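Protein (atp-binding domain of protein MJ0577) (Methanocaldococcus jannaschii, PDB 1MJH) binds ATP together with a manganese ion in each subunit of a homodimer and belongs to the universal stress protein family. Local coordinates at residues D122-G127 / S150-L155; I8-D13 / V36-V41; M126-K131 / V157-S162. All blocks are in the same frame, centred on the assembly; numbering follows the deposited sequence.

Contact 1 of 3, residues D122-G127 / S150-L155; sequences DIIIMG and SNKPVL. With ATP (adenosine-5'-triphosphate), chain F.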
loop_
_atom_site.group_PDB
_atom_site.type_symbol
_atom_site.label_atom_id
_atom_site.label_comp_id
_atom_site.label_asym_id
_atom_site.label_seq_id
_atom_site.Cartn_x
_atom_site.Cartn_y
_atom_site.Cartn_z
ATOM N N ASP B 122 7.268 -3.353 9.965
ATOM C CA ASP B 122 7.408 -4.004 8.669
ATOM C C ASP B 122 6.425 -3.457 7.605
ATOM O O ASP B 122 6.681 -3.684 6.418
ATOM C CB ASP B 122 7.167 -5.501 8.860
ATOM C CG ASP B 122 8.204 -6.119 9.816
ATOM O OD1 ASP B 122 9.398 -6.089 9.424
ATOM O OD2 ASP B 122 7.884 -6.610 10.926
ATOM N N ILE B 123 5.398 -2.742 8.048
ATOM C CA ILE B 123 4.397 -2.287 7.058
ATOM C C ILE B 123 3.491 -1.302 7.778
ATOM O O ILE B 123 3.325 -1.410 9.009
ATOM C CB ILE B 123 3.615 -3.488 6.520
ATOM C CG1 ILE B 123 2.584 -3.000 5.480
ATOM C CG2 ILE B 123 2.898 -4.287 7.624
ATOM C CD1 ILE B 123 1.963 -4.192 4.729
ATOM N N ILE B 124 2.962 -0.339 7.056
ATOM C CA ILE B 124 1.947 0.563 7.564
ATOM C C ILE B 124 0.642 0.208 6.832
ATOM O O ILE B 124 0.699 0.138 5.600
ATOM C CB ILE B 124 2.288 2.025 7.213
ATOM C CG1 ILE B 124 3.714 2.336 7.822
ATOM C CG2 ILE B 124 1.275 2.895 7.924
ATOM C CD1 ILE B 124 4.125 3.746 7.516
ATOM N N ILE B 125 -0.443 -0.059 7.543
ATOM C CA ILE B 125 -1.733 -0.392 6.854
ATOM C C ILE B 125 -2.709 0.764 7.177
ATOM O O ILE B 125 -2.996 1.026 8.345
ATOM C CB ILE B 125 -2.247 -1.734 7.377
ATOM C CG1 ILE B 125 -1.313 -2.882 6.945
ATOM C CG2 ILE B 125 -3.646 -1.984 6.751
ATOM C CD1 ILE B 125 -1.768 -4.267 7.417
ATOM N N MET B 126 -3.208 1.482 6.170
ATOM C CA MET B 126 -3.998 2.717 6.453
ATOM C C MET B 126 -5.076 2.884 5.398
ATOM O O MET B 126 -4.965 2.275 4.327
ATOM C CB MET B 126 -3.067 3.973 6.609
ATOM C CG MET B 126 -2.378 4.371 5.258
ATOM S SD MET B 126 -0.887 5.528 5.490
ATOM C CE MET B 126 -1.786 6.840 6.347
ATOM N N GLY B 127 -6.045 3.786 5.682
ATOM C CA GLY B 127 -7.058 4.017 4.635
ATOM C C GLY B 127 -6.539 4.988 3.589
ATOM O O GLY B 127 -5.579 5.737 3.790
ATOM N N SER B 150 7.672 8.242 4.175
ATOM C CA SER B 150 8.171 7.046 4.819
ATOM C C SER B 150 8.879 6.108 3.877
ATOM O O SER B 150 8.459 5.914 2.709
ATOM C CB SER B 150 6.982 6.313 5.477
ATOM O OG SER B 150 7.430 5.134 6.154
ATOM N N ASN B 151 9.886 5.356 4.355
ATOM C CA ASN B 151 10.469 4.310 3.521
ATOM C C ASN B 151 9.904 2.935 3.817
ATOM O O ASN B 151 10.288 1.887 3.312
ATOM C CB ASN B 151 11.986 4.281 3.715
ATOM C CG ASN B 151 12.429 3.959 5.132
ATOM O OD1 ASN B 151 11.680 3.495 5.992
ATOM N ND2 ASN B 151 13.707 4.212 5.398
ATOM N N LYS B 152 8.754 2.909 4.565
ATOM C CA LYS B 152 8.144 1.638 4.883
ATOM C C LYS B 152 7.137 1.245 3.798
ATOM O O LYS B 152 6.562 2.193 3.241
ATOM C CB LYS B 152 7.322 1.768 6.191
ATOM C CG LYS B 152 8.222 2.050 7.437
ATOM C CD LYS B 152 9.243 0.978 7.714
ATOM C CE LYS B 152 10.012 1.370 9.013
ATOM N NZ LYS B 152 11.035 0.282 9.234
ATOM N N PRO B 153 6.851 -0.025 3.631
ATOM C CA PRO B 153 5.772 -0.453 2.728
ATOM C C PRO B 153 4.445 0.071 3.283
ATOM O O PRO B 153 4.257 0.063 4.524
ATOM C CB PRO B 153 5.807 -1.987 2.779
ATOM C CG PRO B 153 7.176 -2.345 3.344
ATOM C CD PRO B 153 7.498 -1.192 4.221
ATOM N N VAL B 154 3.610 0.616 2.389
ATOM C CA VAL B 154 2.293 1.115 2.832
ATOM C C VAL B 154 1.162 0.404 2.073
ATOM O O VAL B 154 1.129 0.454 0.835
ATOM C CB VAL B 154 2.184 2.610 2.517
ATOM C CG1 VAL B 154 0.806 3.148 3.006
ATOM C CG2 VAL B 154 3.235 3.444 3.275
ATOM N N LEU B 155 0.330 -0.276 2.844
ATOM C CA LEU B 155 -0.906 -0.881 2.252
ATOM C C LEU B 155 -1.980 0.189 2.320
ATOM O O LEU B 155 -2.415 0.525 3.409
ATOM C CB LEU B 155 -1.280 -2.169 2.980
ATOM C CG LEU B 155 -2.648 -2.784 2.525
ATOM C CD1 LEU B 155 -2.627 -3.067 1.032
ATOM C CD2 LEU B 155 -2.894 -4.117 3.285
HETATM P PG ATP F . -7.641 15.222 4.453
HETATM O O1G ATP F . -6.473 15.438 3.554
HETATM O O2G ATP F . -7.170 15.073 5.790
HETATM O O3G ATP F . -8.652 16.284 4.347
HETATM P PB ATP F . -9.016 12.610 4.481
HETATM O O1B ATP F . -10.129 12.183 3.622
HETATM O O2B ATP F . -9.485 12.868 5.846
HETATM O O3B ATP F . -8.302 13.861 3.846
HETATM P PA ATP F . -6.577 11.145 5.370
HETATM O O1A ATP F . -5.434 11.277 4.501
HETATM O O2A ATP F . -6.594 11.910 6.570
HETATM O O3A ATP F . -7.912 11.459 4.467
HETATM O "O5'" ATP F . -6.952 9.690 5.850
HETATM C "C5'" ATP F . -6.168 8.596 5.307
HETATM C "C4'" ATP F . -5.797 7.645 6.429
HETATM O "O4'" ATP F . -4.781 8.330 7.265
HETATM C "C3'" ATP F . -6.884 7.278 7.426
HETATM O "O3'" ATP F . -7.756 6.243 6.950
HETATM C "C2'" ATP F . -6.019 6.850 8.638
HETATM O "O2'" ATP F . -5.523 5.516 8.410
HETATM C "C1'" ATP F . -4.883 7.905 8.576
HETATM N N9 ATP F . -5.097 9.044 9.459
HETATM C C8 ATP F . -5.617 10.260 9.179
HETATM N N7 ATP F . -5.593 11.100 10.195
HETATM C C5 ATP F . -5.091 10.398 11.186
HETATM C C6 ATP F . -4.836 10.758 12.499
HETATM N N6 ATP F . -5.135 11.978 12.947
HETATM N N1 ATP F . -4.303 9.826 13.284
HETATM C C2 ATP F . -3.981 8.580 12.808
HETATM N N3 ATP F . -4.183 8.142 11.552
HETATM C C4 ATP F . -4.769 9.127 10.833
#
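The puckered ring of Pro153 sets CG and CD against the backbone carbonyl of Asp122, with Pro153 CG 3.4 Å from Asp122 O; the flat peptide groups beyond it pair two parallel strands of the beta-alpha-beta unit made by strand 123-127, helix 141-149 and strand 154-157. Ile124 N donates to Pro153 O, Leu155 N to Ile124 O at 2.8 Å, and Met126 N to Leu155 O with an N-H...O angle of 170°, so that Ile124 pairs with Val154 and Ile125 with Leu155. Ile124 and Val154 occupy the sheet face covered by helix 141-149, while Ile125 and Leu155 lie side by side on the other, near Phe28. Ile124 CG1 stands anti to the carbonyl carbon (chi1 -57°), and beyond it CD1 comes to 3.8 Å from Ser150 OG and 4.0 Å from Lys152 CB. An alanine in place of Ile124 would probably open a gap beside Ser150 and Lys152, leaving their ST turn (Lys152 N to Ser150 OG) less firmly packed. Val154 and Leu155 also pair with an antiparallel strand of the second subunit. At the pocket end, Met126 SD touches Val154 CG1 at 3.8 Å, and Met126 CE lies 3.5 Å from O4' of ATP.

Contact 2 of 3, residues I8-D13 / V36-V41; sequences ILYPTD and VILLHV. With ATP (adenosine-5'-triphosphate), chain F.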
loop_
_atom_site.group_PDB
_atom_site.type_symbol
_atom_site.label_atom_id
_atom_site.label_comp_id
_atom_site.label_asym_id
_atom_site.label_seq_id
_atom_site.Cartn_x
_atom_site.Cartn_y
_atom_site.Cartn_z
ATOM N N ILE B 8 3.115 -4.419 12.594
ATOM C CA ILE B 8 2.331 -3.517 11.738
ATOM C C ILE B 8 2.039 -2.185 12.423
ATOM O O ILE B 8 1.666 -2.159 13.623
ATOM C CB ILE B 8 0.950 -4.217 11.501
ATOM C CG1 ILE B 8 1.149 -5.506 10.745
ATOM C CG2 ILE B 8 -0.020 -3.299 10.752
ATOM C CD1 ILE B 8 -0.027 -6.498 10.888
ATOM N N LEU B 9 2.112 -1.096 11.662
ATOM C CA LEU B 9 1.660 0.204 12.184
ATOM C C LEU B 9 0.251 0.423 11.631
ATOM O O LEU B 9 0.098 0.365 10.402
ATOM C CB LEU B 9 2.504 1.421 11.792
ATOM C CG LEU B 9 2.009 2.821 12.188
ATOM C CD1 LEU B 9 1.898 2.937 13.729
ATOM C CD2 LEU B 9 2.917 3.947 11.697
ATOM N N TYR B 10 -0.750 0.675 12.491
ATOM C CA TYR B 10 -2.098 0.907 12.019
ATOM C C TYR B 10 -2.542 2.242 12.602
ATOM O O TYR B 10 -2.887 2.346 13.799
ATOM C CB TYR B 10 -3.073 -0.210 12.486
ATOM C CG TYR B 10 -4.527 0.127 12.304
ATOM C CD1 TYR B 10 -4.989 0.597 11.065
ATOM C CD2 TYR B 10 -5.447 -0.012 13.336
ATOM C CE1 TYR B 10 -6.324 0.903 10.879
ATOM C CE2 TYR B 10 -6.787 0.299 13.149
ATOM C CZ TYR B 10 -7.207 0.754 11.933
ATOM O OH TYR B 10 -8.543 1.089 11.714
ATOM N N PRO B 11 -2.376 3.304 11.844
ATOM C CA PRO B 11 -2.774 4.638 12.275
ATOM C C PRO B 11 -4.254 4.833 11.927
ATOM O O PRO B 11 -4.654 4.597 10.793
ATOM C CB PRO B 11 -1.913 5.556 11.416
ATOM C CG PRO B 11 -1.600 4.796 10.151
ATOM C CD PRO B 11 -1.794 3.337 10.472
ATOM N N THR B 12 -5.038 5.208 12.936
ATOM C CA THR B 12 -6.467 5.386 12.675
ATOM C C THR B 12 -6.961 6.748 13.111
ATOM O O THR B 12 -6.503 7.270 14.138
ATOM C CB THR B 12 -7.281 4.282 13.426
ATOM O OG1 THR B 12 -8.658 4.586 13.172
ATOM C CG2 THR B 12 -7.072 4.321 14.929
ATOM N N ASP B 13 -7.851 7.349 12.331
ATOM C CA ASP B 13 -8.531 8.580 12.672
ATOM C C ASP B 13 -9.994 8.287 12.995
ATOM O O ASP B 13 -10.807 9.208 13.086
ATOM C CB ASP B 13 -8.449 9.567 11.467
ATOM C CG ASP B 13 -9.011 8.943 10.200
ATOM O OD1 ASP B 13 -9.441 7.761 10.250
ATOM O OD2 ASP B 13 -8.985 9.586 9.117
ATOM N N VAL B 36 0.726 -5.260 16.700
ATOM C CA VAL B 36 0.201 -4.052 16.049
ATOM C C VAL B 36 0.549 -2.838 16.878
ATOM O O VAL B 36 0.275 -2.782 18.105
ATOM C CB VAL B 36 -1.327 -4.101 15.810
ATOM C CG1 VAL B 36 -1.813 -2.774 15.216
ATOM C CG2 VAL B 36 -1.632 -5.253 14.880
ATOM N N ILE B 37 1.086 -1.777 16.271
ATOM C CA ILE B 37 1.229 -0.474 16.850
ATOM C C ILE B 37 -0.046 0.318 16.501
ATOM O O ILE B 37 -0.226 0.566 15.317
ATOM C CB ILE B 37 2.463 0.317 16.369
ATOM C CG1 ILE B 37 3.731 -0.503 16.456
ATOM C CG2 ILE B 37 2.590 1.622 17.172
ATOM C CD1 ILE B 37 3.989 -1.245 17.770
ATOM N N LEU B 38 -0.920 0.544 17.505
ATOM C CA LEU B 38 -2.187 1.219 17.166
ATOM C C LEU B 38 -2.074 2.667 17.506
ATOM O O LEU B 38 -1.781 3.042 18.671
ATOM C CB LEU B 38 -3.283 0.491 18.013
ATOM C CG LEU B 38 -4.612 1.258 18.044
ATOM C CD1 LEU B 38 -5.303 1.130 16.662
ATOM C CD2 LEU B 38 -5.571 0.627 19.069
ATOM N N LEU B 39 -2.152 3.511 16.481
ATOM C CA LEU B 39 -1.830 4.923 16.680
ATOM C C LEU B 39 -2.913 5.906 16.315
ATOM O O LEU B 39 -3.442 5.787 15.222
ATOM C CB LEU B 39 -0.569 5.187 15.787
ATOM C CG LEU B 39 -0.182 6.654 15.697
ATOM C CD1 LEU B 39 0.262 7.236 17.049
ATOM C CD2 LEU B 39 1.013 6.783 14.715
ATOM N N HIS B 40 -3.248 6.855 17.197
ATOM C CA HIS B 40 -4.096 7.978 16.854
ATOM C C HIS B 40 -3.368 9.288 17.143
ATOM O O HIS B 40 -2.713 9.379 18.211
ATOM C CB HIS B 40 -5.466 7.942 17.607
ATOM C CG HIS B 40 -6.286 9.139 17.229
ATOM N ND1 HIS B 40 -6.625 10.204 18.014
ATOM C CD2 HIS B 40 -6.858 9.438 16.067
ATOM C CE1 HIS B 40 -7.368 11.076 17.328
ATOM N NE2 HIS B 40 -7.530 10.622 16.088
ATOM N N VAL B 41 -3.408 10.182 16.161
ATOM C CA VAL B 41 -2.765 11.488 16.331
ATOM C C VAL B 41 -3.848 12.530 16.510
ATOM O O VAL B 41 -4.662 12.840 15.631
ATOM C CB VAL B 41 -1.897 11.930 15.130
ATOM C CG1 VAL B 41 -1.203 13.279 15.346
ATOM C CG2 VAL B 41 -0.843 10.866 14.908
HETATM P PG ATP F . -7.641 15.222 4.453
HETATM O O1G ATP F . -6.473 15.438 3.554
HETATM O O2G ATP F . -7.170 15.073 5.790
HETATM O O3G ATP F . -8.652 16.284 4.347
HETATM P PB ATP F . -9.016 12.610 4.481
HETATM O O1B ATP F . -10.129 12.183 3.622
HETATM O O2B ATP F . -9.485 12.868 5.846
HETATM O O3B ATP F . -8.302 13.861 3.846
HETATM P PA ATP F . -6.577 11.145 5.370
HETATM O O1A ATP F . -5.434 11.277 4.501
HETATM O O2A ATP F . -6.594 11.910 6.570
HETATM O O3A ATP F . -7.912 11.459 4.467
HETATM O "O5'" ATP F . -6.952 9.690 5.850
HETATM C "C5'" ATP F . -6.168 8.596 5.307
HETATM C "C4'" ATP F . -5.797 7.645 6.429
HETATM O "O4'" ATP F . -4.781 8.330 7.265
HETATM C "C3'" ATP F . -6.884 7.278 7.426
HETATM O "O3'" ATP F . -7.756 6.243 6.950
HETATM C "C2'" ATP F . -6.019 6.850 8.638
HETATM O "O2'" ATP F . -5.523 5.516 8.410
HETATM C "C1'" ATP F . -4.883 7.905 8.576
HETATM N N9 ATP F . -5.097 9.044 9.459
HETATM C C8 ATP F . -5.617 10.260 9.179
HETATM N N7 ATP F . -5.593 11.100 10.195
HETATM C C5 ATP F . -5.091 10.398 11.186
HETATM C C6 ATP F . -4.836 10.758 12.499
HETATM N N6 ATP F . -5.135 11.978 12.947
HETATM N N1 ATP F . -4.303 9.826 13.284
HETATM C C2 ATP F . -3.981 8.580 12.808
HETATM N N3 ATP F . -4.183 8.142 11.552
HETATM C C4 ATP F . -4.769 9.127 10.833
#
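Strands 8-11 and 36-41, paired from Ile8-Val36 to Pro11-Leu39, belong to the beta-alpha-beta unit completed by helix 16-27, and their C-terminal ends form part of the ATP site. The segment axes approach to 4.7 Å at an angle of 18°, as neighbours in a twisted parallel sheet. Four backbone bonds alternate between the strands: Ile37 N to Ile8 O, Tyr10 N to Ile37 O, Leu39 N to Tyr10 O and Thr12 N to Leu39 O. On one face, Leu9 CG is anti to the backbone N (chi1 174°), and the branch it carries puts CD1 3.7 Å from Ile37 CG2 and also against Leu39 CB; helix 108-118 packs on Leu9 and Leu39. On the other face, Tyr10 and Leu38 lie side by side, Tyr10 CD2 reaching 3.5 Å from Leu38 CD1, while Tyr10 OH bonds Ala18 O of helix 16-27. At the last bridge and beyond it the two segments hold the nucleoside. Pro11 CB packs 3.4 Å from N3 of the adenine, and Pro11 O accepts from the ribose O2' at 2.7 Å. Asp13 CB lies 3.5 Å from adenine C5, with Asp13 OD1 bonded to Ser15 OG. Val41 N donates to N1 at 3.0 Å, and N6 donates to Val41 O at 2.9 Å. The N1/N6 edge of the adenine is therefore read by the backbone of Val41 through one acceptor and one donor; a guanine, with N-H at position 1 and a carbonyl at position 6, would probably oppose both.

Contact 3 of 3, residues M126-K131 / V157-S162; sequences MGSHGK and VKRKNS. With ATP (adenosine-5'-triphosphate), chain F.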
loop_
_atom_site.group_PDB
_atom_site.type_symbol
_atom_site.label_atom_id
_atom_site.label_comp_id
_atom_site.label_asym_id
_atom_site.label_seq_id
_atom_site.Cartn_x
_atom_site.Cartn_y
_atom_site.Cartn_z
ATOM N N MET B 126 -3.208 1.482 6.170
ATOM C CA MET B 126 -3.998 2.717 6.453
ATOM C C MET B 126 -5.076 2.884 5.398
ATOM O O MET B 126 -4.965 2.275 4.327
ATOM C CB MET B 126 -3.067 3.973 6.609
ATOM C CG MET B 126 -2.378 4.371 5.258
ATOM S SD MET B 126 -0.887 5.528 5.490
ATOM C CE MET B 126 -1.786 6.840 6.347
ATOM N N GLY B 127 -6.045 3.786 5.682
ATOM C CA GLY B 127 -7.058 4.017 4.635
ATOM C C GLY B 127 -6.539 4.988 3.589
ATOM O O GLY B 127 -5.579 5.737 3.790
ATOM N N SER B 128 -7.232 4.992 2.417
ATOM C CA SER B 128 -6.938 5.995 1.394
ATOM C C SER B 128 -7.502 7.371 1.765
ATOM O O SER B 128 -7.018 8.413 1.292
ATOM C CB SER B 128 -7.538 5.585 0.054
ATOM O OG SER B 128 -8.963 5.501 0.167
ATOM N N HIS B 129 -8.575 7.391 2.572
ATOM C CA HIS B 129 -9.276 8.607 2.971
ATOM C C HIS B 129 -9.662 8.475 4.442
ATOM O O HIS B 129 -9.349 7.473 5.063
ATOM C CB HIS B 129 -10.597 8.805 2.144
ATOM C CG HIS B 129 -10.360 8.991 0.668
ATOM N ND1 HIS B 129 -9.971 8.012 -0.218
ATOM C CD2 HIS B 129 -10.479 10.139 -0.071
ATOM C CE1 HIS B 129 -9.846 8.537 -1.423
ATOM N NE2 HIS B 129 -10.151 9.853 -1.372
ATOM N N GLY B 130 -10.225 9.557 4.969
ATOM C CA GLY B 130 -10.363 9.660 6.411
ATOM C C GLY B 130 -11.602 10.448 6.788
ATOM O O GLY B 130 -12.633 10.175 6.168
ATOM N N LYS B 131 -11.465 11.295 7.799
ATOM C CA LYS B 131 -12.701 11.997 8.250
ATOM C C LYS B 131 -13.184 13.031 7.247
ATOM O O LYS B 131 -14.400 13.280 7.251
ATOM C CB LYS B 131 -12.409 12.643 9.603
ATOM C CG LYS B 131 -12.224 11.737 10.814
ATOM C CD LYS B 131 -13.580 11.086 11.162
ATOM C CE LYS B 131 -13.536 10.489 12.550
ATOM N NZ LYS B 131 -14.927 10.174 13.012
ATOM N N VAL B 157 -5.755 1.055 1.792
ATOM C CA VAL B 157 -7.049 0.398 1.664
ATOM C C VAL B 157 -8.062 1.457 1.202
ATOM O O VAL B 157 -8.193 2.481 1.887
ATOM C CB VAL B 157 -7.478 -0.149 3.025
ATOM C CG1 VAL B 157 -8.859 -0.838 2.952
ATOM C CG2 VAL B 157 -6.494 -1.237 3.515
ATOM N N LYS B 158 -8.751 1.194 0.105
ATOM C CA LYS B 158 -9.571 2.303 -0.449
ATOM C C LYS B 158 -10.901 2.463 0.263
ATOM O O LYS B 158 -11.476 1.560 0.871
ATOM C CB LYS B 158 -9.909 2.037 -1.945
ATOM C CG LYS B 158 -8.648 1.798 -2.801
ATOM C CD LYS B 158 -7.725 2.971 -2.840
ATOM C CE LYS B 158 -8.274 4.373 -3.141
ATOM N NZ LYS B 158 -8.809 4.439 -4.575
ATOM N N ARG B 159 -11.422 3.684 0.133
ATOM C CA ARG B 159 -12.731 4.008 0.729
ATOM C C ARG B 159 -13.848 3.245 0.023
ATOM O O ARG B 159 -13.645 2.661 -1.008
ATOM C CB ARG B 159 -12.973 5.517 0.549
ATOM C CG ARG B 159 -12.975 5.926 -0.939
ATOM C CD ARG B 159 -13.263 7.435 -1.081
ATOM N NE ARG B 159 -13.161 7.853 -2.495
ATOM C CZ ARG B 159 -13.215 9.147 -2.858
ATOM N NH1 ARG B 159 -13.312 10.124 -1.960
ATOM N NH2 ARG B 159 -13.110 9.506 -4.133
ATOM N N LYS B 160 -15.027 3.258 0.671
ATOM C CA LYS B 160 -16.168 2.583 -0.004
ATOM C C LYS B 160 -16.402 3.161 -1.385
ATOM O O LYS B 160 -16.202 4.325 -1.641
ATOM C CB LYS B 160 -17.426 2.791 0.860
ATOM C CG LYS B 160 -17.488 1.951 2.113
ATOM C CD LYS B 160 -18.727 2.363 2.948
ATOM C CE LYS B 160 -18.599 1.735 4.331
ATOM N NZ LYS B 160 -18.292 0.278 4.251
ATOM N N ASN B 161 -16.992 2.313 -2.255
ATOM C CA ASN B 161 -17.320 2.726 -3.618
ATOM C C ASN B 161 -18.599 3.576 -3.576
ATOM O O ASN B 161 -19.467 3.351 -2.719
ATOM C CB ASN B 161 -17.567 1.508 -4.496
ATOM C CG ASN B 161 -16.383 0.584 -4.632
ATOM O OD1 ASN B 161 -16.489 -0.643 -4.488
ATOM N ND2 ASN B 161 -15.249 1.210 -4.926
ATOM N N SER B 162 -18.606 4.658 -4.329
ATOM C CA SER B 162 -19.608 5.721 -4.224
ATOM C C SER B 162 -20.255 5.852 -2.848
ATOM O O SER B 162 -21.423 6.332 -2.725
ATOM C CB SER B 162 -20.590 5.613 -5.392
ATOM O OG SER B 162 -19.848 5.520 -6.609
ATOM O OXT SER B 162 -19.477 6.160 -1.888
HETATM P PG ATP F . -7.641 15.222 4.453
HETATM O O1G ATP F . -6.473 15.438 3.554
HETATM O O2G ATP F . -7.170 15.073 5.790
HETATM O O3G ATP F . -8.652 16.284 4.347
HETATM P PB ATP F . -9.016 12.610 4.481
HETATM O O1B ATP F . -10.129 12.183 3.622
HETATM O O2B ATP F . -9.485 12.868 5.846
HETATM O O3B ATP F . -8.302 13.861 3.846
HETATM P PA ATP F . -6.577 11.145 5.370
HETATM O O1A ATP F . -5.434 11.277 4.501
HETATM O O2A ATP F . -6.594 11.910 6.570
HETATM O O3A ATP F . -7.912 11.459 4.467
HETATM O "O5'" ATP F . -6.952 9.690 5.850
HETATM C "C5'" ATP F . -6.168 8.596 5.307
HETATM C "C4'" ATP F . -5.797 7.645 6.429
HETATM O "O4'" ATP F . -4.781 8.330 7.265
HETATM C "C3'" ATP F . -6.884 7.278 7.426
HETATM O "O3'" ATP F . -7.756 6.243 6.950
HETATM C "C2'" ATP F . -6.019 6.850 8.638
HETATM O "O2'" ATP F . -5.523 5.516 8.410
HETATM C "C1'" ATP F . -4.883 7.905 8.576
HETATM N N9 ATP F . -5.097 9.044 9.459
HETATM C C8 ATP F . -5.617 10.260 9.179
HETATM N N7 ATP F . -5.593 11.100 10.195
HETATM C C5 ATP F . -5.091 10.398 11.186
HETATM C C6 ATP F . -4.836 10.758 12.499
HETATM N N6 ATP F . -5.135 11.978 12.947
HETATM N N1 ATP F . -4.303 9.826 13.284
HETATM C C2 ATP F . -3.981 8.580 12.808
HETATM N N3 ATP F . -4.183 8.142 11.552
HETATM C C4 ATP F . -4.769 9.127 10.833
#
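The guanidinium of Arg159 lies flat on the His129 ring, centres 3.9 Å apart and planes at 12°. Arg159 NH1 lies over that face, near NE2, and Arg159 CD, offset toward the rim, makes a CH-pi contact, 3.6 Å from the ring centroid. The approach of NH1 to NE2 is thus part of the stack and not a hydrogen bond: NE2 bonds Ile137 O, while NH1 bonds Asn133 OD1 and Leu134 O.

Among the hydrogen bonds, Val157 N to Met126 O and Ser128 N to Val157 O, 2.7 Å, extend the parallel pairing through Gly127. Ser128 OG, set between its backbone N and carbonyl carbon (chi1 62°), meets His129 ND1 in the ring plane at 2.7 Å and weakly accepts Arg159 N, 3.1 Å away.

Packing is tight where Ser128 CB meets Lys158 CE at 3.5 Å; Lys158 NZ bonds Ser150 O of the second subunit.

Toward the nucleotide, His129 O accepts from the ribose O3' at 2.8 Å, and Gly130 N weakly donates to phosphate oxygen O1B. The contact begins on the last residues of strands 123-127 and 154-157 and runs into the loops after them, with Val157 and Arg159 against helix 16-27 and Met126 against helix 141-149.

In the fold
All three contacts are buried, but contact 2 lies deepest: its centre is about 3 Å from the centre of the chain, those of contacts 1 and 3 about 10 and 13 Å. Contacts 1 and 2 are parallel strand pairs in one sheet, joined where Leu9 N and O bond Ile123 O and Ile125 N. Contacts 1 and 3 both use strand 123-127 and share Met126 and Gly127, and both reach the second subunit, which contact 2 does not. Chemistry changes with place: apolar side chains dominate contacts 1 and 2, whereas contact 3 relies on a histidine-arginine stack and a serine hydroxyl. Around ATP, contact 2 holds adenine and ribose, contact 1 the ribose, and contact 3 ribose and phosphate.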